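Local coordinates for putative lipoprotein (Bacteroides fragilis, PDB 3QNK), which probably binds glycans at the outer membrane as a SusD-like lipoprotein, helping a partner transporter take them up, at residues G35-V47 and R444-V457. Sequence-based numbering, arbitrary orientation.
Sequences GLQLQENRSDNSV and RIEFAFEEQRFYDV
Asp44 meets two guanidinium groups in two different ways. Its carboxylate is nearly coplanar with the guanidinium of Arg453 and sits at that group's edge, whereas it stacks over one face of Arg444, with Asp44 OD2 displaced toward the rim. The same face of Arg444 also carries Arg453 NH2, and the aliphatic Arg444 CD lies over the centre of the Arg453 guanidinium. The result is a salt-bridge network in the SusD fold, joining the loop after helix 17-29 to the last turn of helix 432-446 and the first turn of helix 453-460.

Toward Arg453 the grip is bidentate and side-on: NE reaches Asp44 OD1 at 2.7 Å and NH2 reaches Asp44 OD2 at 3.0 Å, both on syn lone pairs. The bridge to Arg444 is one of charge alone, since no N-H points at OD2. The edge of Arg444 instead holds Asn45 OD1, which takes both NE (2.7 Å) and NH2 (2.9 Å) in the carbonyl plane.

On the first turn of helix 453-460, the Gln39 amide leans over one face of the Phe454 ring, the planes 32° apart, with NE2 3.4 Å from CE1; Arg42 O lies at the ring's edge. The bend at chi2 of Gln39 (-69°) turns the amide back over this ring, and from there NE2 gives a nearly straight bond to Tyr455 OH (3.0 Å, 176°). Gln39 OE1 accepts from Arg42 NE, while Asp74 pairs with the same guanidinium.

Glu40, buried between the segments, directs OE2 into the type II turn Phe447-Glu450, in the link between the two helices. This oxygen is held from opposite faces of the carboxylate plane: Asn45 ND2 donates on one side at 3.0 Å, and on the other the backbone N of Phe449 donates to Glu40 OE2 at 2.9 Å.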
loop_
_atom_site.group_PDB
_atom_site.type_symbol
_atom_site.label_atom_id
_atom_site.label_comp_id
_atom_site.label_asym_id
_atom_site.label_seq_id
_atom_site.Cartn_x
_atom_site.Cartn_y
_atom_site.Cartn_z
ATOM N N GLY B 35 11.594 6.688 -6.717
ATOM C CA GLY B 35 12.684 6.288 -7.593
ATOM C C GLY B 35 12.431 6.580 -9.060
ATOM O O GLY B 35 13.380 6.799 -9.815
ATOM N N LEU B 36 11.140 6.646 -9.461
ATOM C CA LEU B 36 10.700 6.867 -10.830
ATOM C C LEU B 36 10.457 8.345 -11.163
ATOM O O LEU B 36 10.338 8.689 -12.364
ATOM C CB LEU B 36 9.454 6.039 -11.102
ATOM C CG LEU B 36 9.747 4.554 -11.131
ATOM C CD1 LEU B 36 8.578 3.765 -10.618
ATOM C CD2 LEU B 36 10.199 4.103 -12.516
ATOM N N GLN B 37 10.463 9.217 -10.127
ATOM C CA GLN B 37 10.304 10.676 -10.237
ATOM C C GLN B 37 9.141 11.013 -11.156
ATOM O O GLN B 37 9.297 11.694 -12.176
ATOM C CB GLN B 37 11.611 11.318 -10.715
ATOM C CG GLN B 37 12.709 11.350 -9.645
ATOM C CD GLN B 37 12.410 12.375 -8.590
ATOM O OE1 GLN B 37 12.390 13.598 -8.861
ATOM N NE2 GLN B 37 12.100 11.878 -7.386
ATOM N N LEU B 38 7.962 10.500 -10.788
ATOM C CA LEU B 38 6.777 10.624 -11.592
ATOM C C LEU B 38 6.313 12.056 -11.685
ATOM O O LEU B 38 6.007 12.498 -12.792
ATOM C CB LEU B 38 5.684 9.678 -11.116
ATOM C CG LEU B 38 5.964 8.171 -11.366
ATOM C CD1 LEU B 38 4.736 7.363 -11.105
ATOM C CD2 LEU B 38 6.434 7.899 -12.817
ATOM N N GLN B 39 6.366 12.819 -10.602
ATOM C CA GLN B 39 6.014 14.253 -10.614
ATOM C C GLN B 39 6.886 15.051 -11.609
ATOM O O GLN B 39 6.345 15.924 -12.286
ATOM C CB GLN B 39 6.126 14.867 -9.204
ATOM C CG GLN B 39 5.124 14.291 -8.214
ATOM C CD GLN B 39 3.716 14.691 -8.534
ATOM O OE1 GLN B 39 3.128 14.328 -9.574
ATOM N NE2 GLN B 39 3.151 15.432 -7.619
ATOM N N GLU B 40 8.217 14.737 -11.712
ATOM C CA GLU B 40 9.119 15.405 -12.654
ATOM C C GLU B 40 8.740 15.061 -14.099
ATOM O O GLU B 40 8.827 15.918 -14.981
ATOM C CB GLU B 40 10.587 15.040 -12.390
ATOM C CG GLU B 40 11.568 16.047 -12.972
ATOM C CD GLU B 40 11.827 17.346 -12.222
ATOM O OE1 GLU B 40 11.171 17.615 -11.185
ATOM O OE2 GLU B 40 12.697 18.110 -12.703
ATOM N N ASN B 41 8.291 13.797 -14.323
ATOM C CA ASN B 41 7.843 13.291 -15.609
ATOM C C ASN B 41 6.439 13.821 -15.919
ATOM O O ASN B 41 5.868 13.516 -16.985
ATOM C CB ASN B 41 7.870 11.765 -15.583
ATOM C CG ASN B 41 9.239 11.187 -15.683
ATOM O OD1 ASN B 41 9.950 11.390 -16.668
ATOM N ND2 ASN B 41 9.636 10.433 -14.668
ATOM N N ARG B 42 5.856 14.583 -14.954
ATOM C CA ARG B 42 4.540 15.220 -15.131
ATOM C C ARG B 42 4.767 16.721 -15.220
ATOM O O ARG B 42 3.865 17.497 -14.960
ATOM C CB ARG B 42 3.507 14.799 -14.048
ATOM C CG ARG B 42 3.266 13.297 -14.114
ATOM C CD ARG B 42 2.112 12.780 -13.333
ATOM N NE ARG B 42 2.499 12.421 -11.977
ATOM C CZ ARG B 42 2.392 11.211 -11.428
ATOM N NH1 ARG B 42 1.860 10.207 -12.110
ATOM N NH2 ARG B 42 2.792 11.006 -10.180
ATOM N N SER B 43 5.978 17.115 -15.648
ATOM C CA SER B 43 6.442 18.497 -15.794
ATOM C C SER B 43 7.182 18.684 -17.125
ATOM O O SER B 43 7.637 17.713 -17.735
ATOM C CB SER B 43 7.356 18.889 -14.625
ATOM O OG SER B 43 8.704 18.546 -14.881
ATOM N N ASP B 44 7.378 19.945 -17.526
ATOM C CA ASP B 44 8.034 20.279 -18.794
ATOM C C ASP B 44 9.557 19.954 -18.800
ATOM O O ASP B 44 10.204 20.174 -19.828
ATOM C CB ASP B 44 7.787 21.748 -19.137
ATOM C CG ASP B 44 8.309 22.758 -18.138
ATOM O OD1 ASP B 44 8.433 22.400 -16.928
ATOM O OD2 ASP B 44 8.541 23.925 -18.548
ATOM N N ASN B 45 10.109 19.387 -17.687
ATOM C CA ASN B 45 11.528 19.020 -17.617
ATOM C C ASN B 45 11.809 17.638 -18.174
ATOM O O ASN B 45 12.963 17.345 -18.518
ATOM C CB ASN B 45 12.043 19.068 -16.184
ATOM C CG ASN B 45 12.379 20.447 -15.716
ATOM O OD1 ASN B 45 12.272 21.434 -16.450
ATOM N ND2 ASN B 45 12.777 20.543 -14.477
ATOM N N SER B 46 10.778 16.757 -18.214
ATOM C CA SER B 46 11.010 15.388 -18.621
ATOM C C SER B 46 9.834 14.742 -19.310
ATOM O O SER B 46 8.688 14.992 -18.941
ATOM C CB SER B 46 11.379 14.546 -17.393
ATOM O OG SER B 46 11.633 13.186 -17.713
ATOM N N VAL B 47 10.147 13.864 -20.295
ATOM C CA VAL B 47 9.248 12.930 -20.969
ATOM C C VAL B 47 9.839 11.552 -20.649
ATOM O O VAL B 47 10.946 11.245 -21.105
ATOM C CB VAL B 47 9.070 13.172 -22.500
ATOM C CG1 VAL B 47 8.227 12.066 -23.140
ATOM C CG2 VAL B 47 8.488 14.560 -22.806
ATOM N N ARG B 444 14.728 26.765 -11.963
ATOM C CA ARG B 444 14.467 25.630 -12.811
ATOM C C ARG B 444 15.763 24.874 -13.108
ATOM O O ARG B 444 15.774 23.654 -13.014
ATOM C CB ARG B 444 13.758 26.061 -14.103
ATOM C CG ARG B 444 13.442 24.858 -14.973
ATOM C CD ARG B 444 13.016 25.244 -16.343
ATOM N NE ARG B 444 12.560 24.069 -17.073
ATOM C CZ ARG B 444 12.027 24.105 -18.284
ATOM N NH1 ARG B 444 11.896 25.257 -18.924
ATOM N NH2 ARG B 444 11.637 22.988 -18.873
ATOM N N ILE B 445 16.842 25.585 -13.449
ATOM C CA ILE B 445 18.124 24.990 -13.787
ATOM C C ILE B 445 18.802 24.428 -12.536
ATOM O O ILE B 445 19.358 23.318 -12.562
ATOM C CB ILE B 445 19.009 26.030 -14.502
ATOM C CG1 ILE B 445 18.376 26.509 -15.827
ATOM C CG2 ILE B 445 20.443 25.535 -14.704
ATOM C CD1 ILE B 445 18.134 25.400 -16.929
ATOM N N GLU B 446 18.744 25.183 -11.439
ATOM C CA GLU B 446 19.364 24.769 -10.199
ATOM C C GLU B 446 18.773 23.494 -9.660
ATOM O O GLU B 446 19.508 22.594 -9.216
ATOM C CB GLU B 446 19.243 25.867 -9.126
ATOM C CG GLU B 446 20.161 25.652 -7.918
ATOM C CD GLU B 446 21.644 25.566 -8.240
ATOM O OE1 GLU B 446 22.060 26.043 -9.317
ATOM O OE2 GLU B 446 22.386 24.959 -7.445
ATOM N N PHE B 447 17.440 23.438 -9.660
ATOM C CA PHE B 447 16.741 22.327 -9.036
ATOM C C PHE B 447 16.143 21.323 -10.029
ATOM O O PHE B 447 15.283 20.537 -9.623
ATOM C CB PHE B 447 15.699 22.865 -8.032
ATOM C CG PHE B 447 16.443 23.389 -6.829
ATOM C CD1 PHE B 447 17.053 22.511 -5.933
ATOM C CD2 PHE B 447 16.620 24.753 -6.641
ATOM C CE1 PHE B 447 17.823 22.990 -4.878
ATOM C CE2 PHE B 447 17.366 25.235 -5.561
ATOM C CZ PHE B 447 17.990 24.349 -4.705
ATOM N N ALA B 448 16.681 21.257 -11.275
ATOM C CA ALA B 448 16.195 20.289 -12.253
ATOM C C ALA B 448 16.425 18.862 -11.721
ATOM O O ALA B 448 17.476 18.593 -11.153
ATOM C CB ALA B 448 16.891 20.491 -13.591
ATOM N N PHE B 449 15.422 17.985 -11.828
ATOM C CA PHE B 449 15.462 16.557 -11.432
ATOM C C PHE B 449 15.566 16.389 -9.941
ATOM O O PHE B 449 15.963 15.318 -9.466
ATOM C CB PHE B 449 16.554 15.751 -12.175
ATOM C CG PHE B 449 16.437 16.023 -13.648
ATOM C CD1 PHE B 449 15.273 15.678 -14.341
ATOM C CD2 PHE B 449 17.411 16.770 -14.316
ATOM C CE1 PHE B 449 15.112 16.021 -15.687
ATOM C CE2 PHE B 449 17.237 17.137 -15.649
ATOM C CZ PHE B 449 16.103 16.734 -16.336
ATOM N N GLU B 450 15.136 17.413 -9.194
ATOM C CA GLU B 450 15.147 17.358 -7.730
ATOM C C GLU B 450 13.741 17.453 -7.175
ATOM O O GLU B 450 13.567 17.916 -6.060
ATOM C CB GLU B 450 16.047 18.433 -7.148
ATOM C CG GLU B 450 17.509 18.048 -7.238
ATOM C CD GLU B 450 18.404 19.087 -6.604
ATOM O OE1 GLU B 450 18.721 18.961 -5.396
ATOM O OE2 GLU B 450 18.716 20.076 -7.303
ATOM N N GLU B 451 12.749 16.985 -7.952
ATOM C CA GLU B 451 11.331 16.902 -7.590
ATOM C C GLU B 451 10.731 18.270 -7.186
ATOM O O GLU B 451 9.893 18.326 -6.276
ATOM C CB GLU B 451 11.104 15.845 -6.472
ATOM C CG GLU B 451 9.844 15.024 -6.696
ATOM C CD GLU B 451 9.412 14.027 -5.627
ATOM O OE1 GLU B 451 10.290 13.330 -5.049
ATOM O OE2 GLU B 451 8.175 13.899 -5.431
ATOM N N GLN B 452 11.093 19.358 -7.896
ATOM C CA GLN B 452 10.534 20.676 -7.556
ATOM C C GLN B 452 9.735 21.313 -8.676
ATOM O O GLN B 452 8.782 22.016 -8.402
ATOM C CB GLN B 452 11.659 21.638 -7.153
ATOM C CG GLN B 452 12.186 21.464 -5.741
ATOM C CD GLN B 452 12.413 22.785 -5.075
ATOM O OE1 GLN B 452 11.557 23.711 -5.080
ATOM N NE2 GLN B 452 13.532 22.848 -4.395
ATOM N N ARG B 453 10.118 21.080 -9.935
ATOM C CA ARG B 453 9.511 21.694 -11.108
ATOM C C ARG B 453 7.996 21.597 -11.116
ATOM O O ARG B 453 7.311 22.574 -11.444
ATOM C CB ARG B 453 10.080 21.077 -12.397
ATOM C CG ARG B 453 9.621 21.750 -13.693
ATOM C CD ARG B 453 9.895 23.226 -13.646
ATOM N NE ARG B 453 9.467 23.872 -14.869
ATOM C CZ ARG B 453 9.635 25.157 -15.116
ATOM N NH1 ARG B 453 10.206 25.946 -14.212
ATOM N NH2 ARG B 453 9.250 25.665 -16.272
ATOM N N PHE B 454 7.470 20.436 -10.770
ATOM C CA PHE B 454 6.046 20.202 -10.815
ATOM C C PHE B 454 5.337 21.161 -9.840
ATOM O O PHE B 454 4.308 21.729 -10.183
ATOM C CB PHE B 454 5.791 18.713 -10.495
ATOM C CG PHE B 454 4.347 18.347 -10.324
ATOM C CD1 PHE B 454 3.659 18.682 -9.152
ATOM C CD2 PHE B 454 3.656 17.717 -11.341
ATOM C CE1 PHE B 454 2.314 18.397 -9.021
ATOM C CE2 PHE B 454 2.291 17.492 -11.238
ATOM C CZ PHE B 454 1.629 17.828 -10.085
ATOM N N TYR B 455 5.893 21.357 -8.639
ATOM C CA TYR B 455 5.327 22.230 -7.610
ATOM C C TYR B 455 5.645 23.690 -7.892
ATOM O O TYR B 455 4.874 24.560 -7.494
ATOM C CB TYR B 455 5.808 21.796 -6.226
ATOM C CG TYR B 455 5.513 20.336 -5.952
ATOM C CD1 TYR B 455 4.212 19.902 -5.672
ATOM C CD2 TYR B 455 6.529 19.386 -5.988
ATOM C CE1 TYR B 455 3.928 18.550 -5.467
ATOM C CE2 TYR B 455 6.265 18.035 -5.765
ATOM C CZ TYR B 455 4.964 17.622 -5.509
ATOM O OH TYR B 455 4.748 16.295 -5.263
ATOM N N ASP B 456 6.724 23.967 -8.636
ATOM C CA ASP B 456 7.032 25.333 -9.039
ATOM C C ASP B 456 5.988 25.810 -10.093
ATOM O O ASP B 456 5.391 26.873 -9.931
ATOM C CB ASP B 456 8.456 25.415 -9.569
ATOM C CG ASP B 456 9.542 25.379 -8.490
ATOM O OD1 ASP B 456 9.213 25.599 -7.287
ATOM O OD2 ASP B 456 10.723 25.164 -8.847
ATOM N N VAL B 457 5.678 24.957 -11.079
ATOM C CA VAL B 457 4.679 25.219 -12.113
ATOM C C VAL B 457 3.297 25.465 -11.457
ATOM O O VAL B 457 2.565 26.374 -11.858
ATOM C CB VAL B 457 4.651 24.040 -13.136
ATOM C CG1 VAL B 457 3.382 24.030 -13.981
ATOM C CG2 VAL B 457 5.888 24.063 -14.037
HETATM O O HOH W 1 13.540 22.354 -12.559
#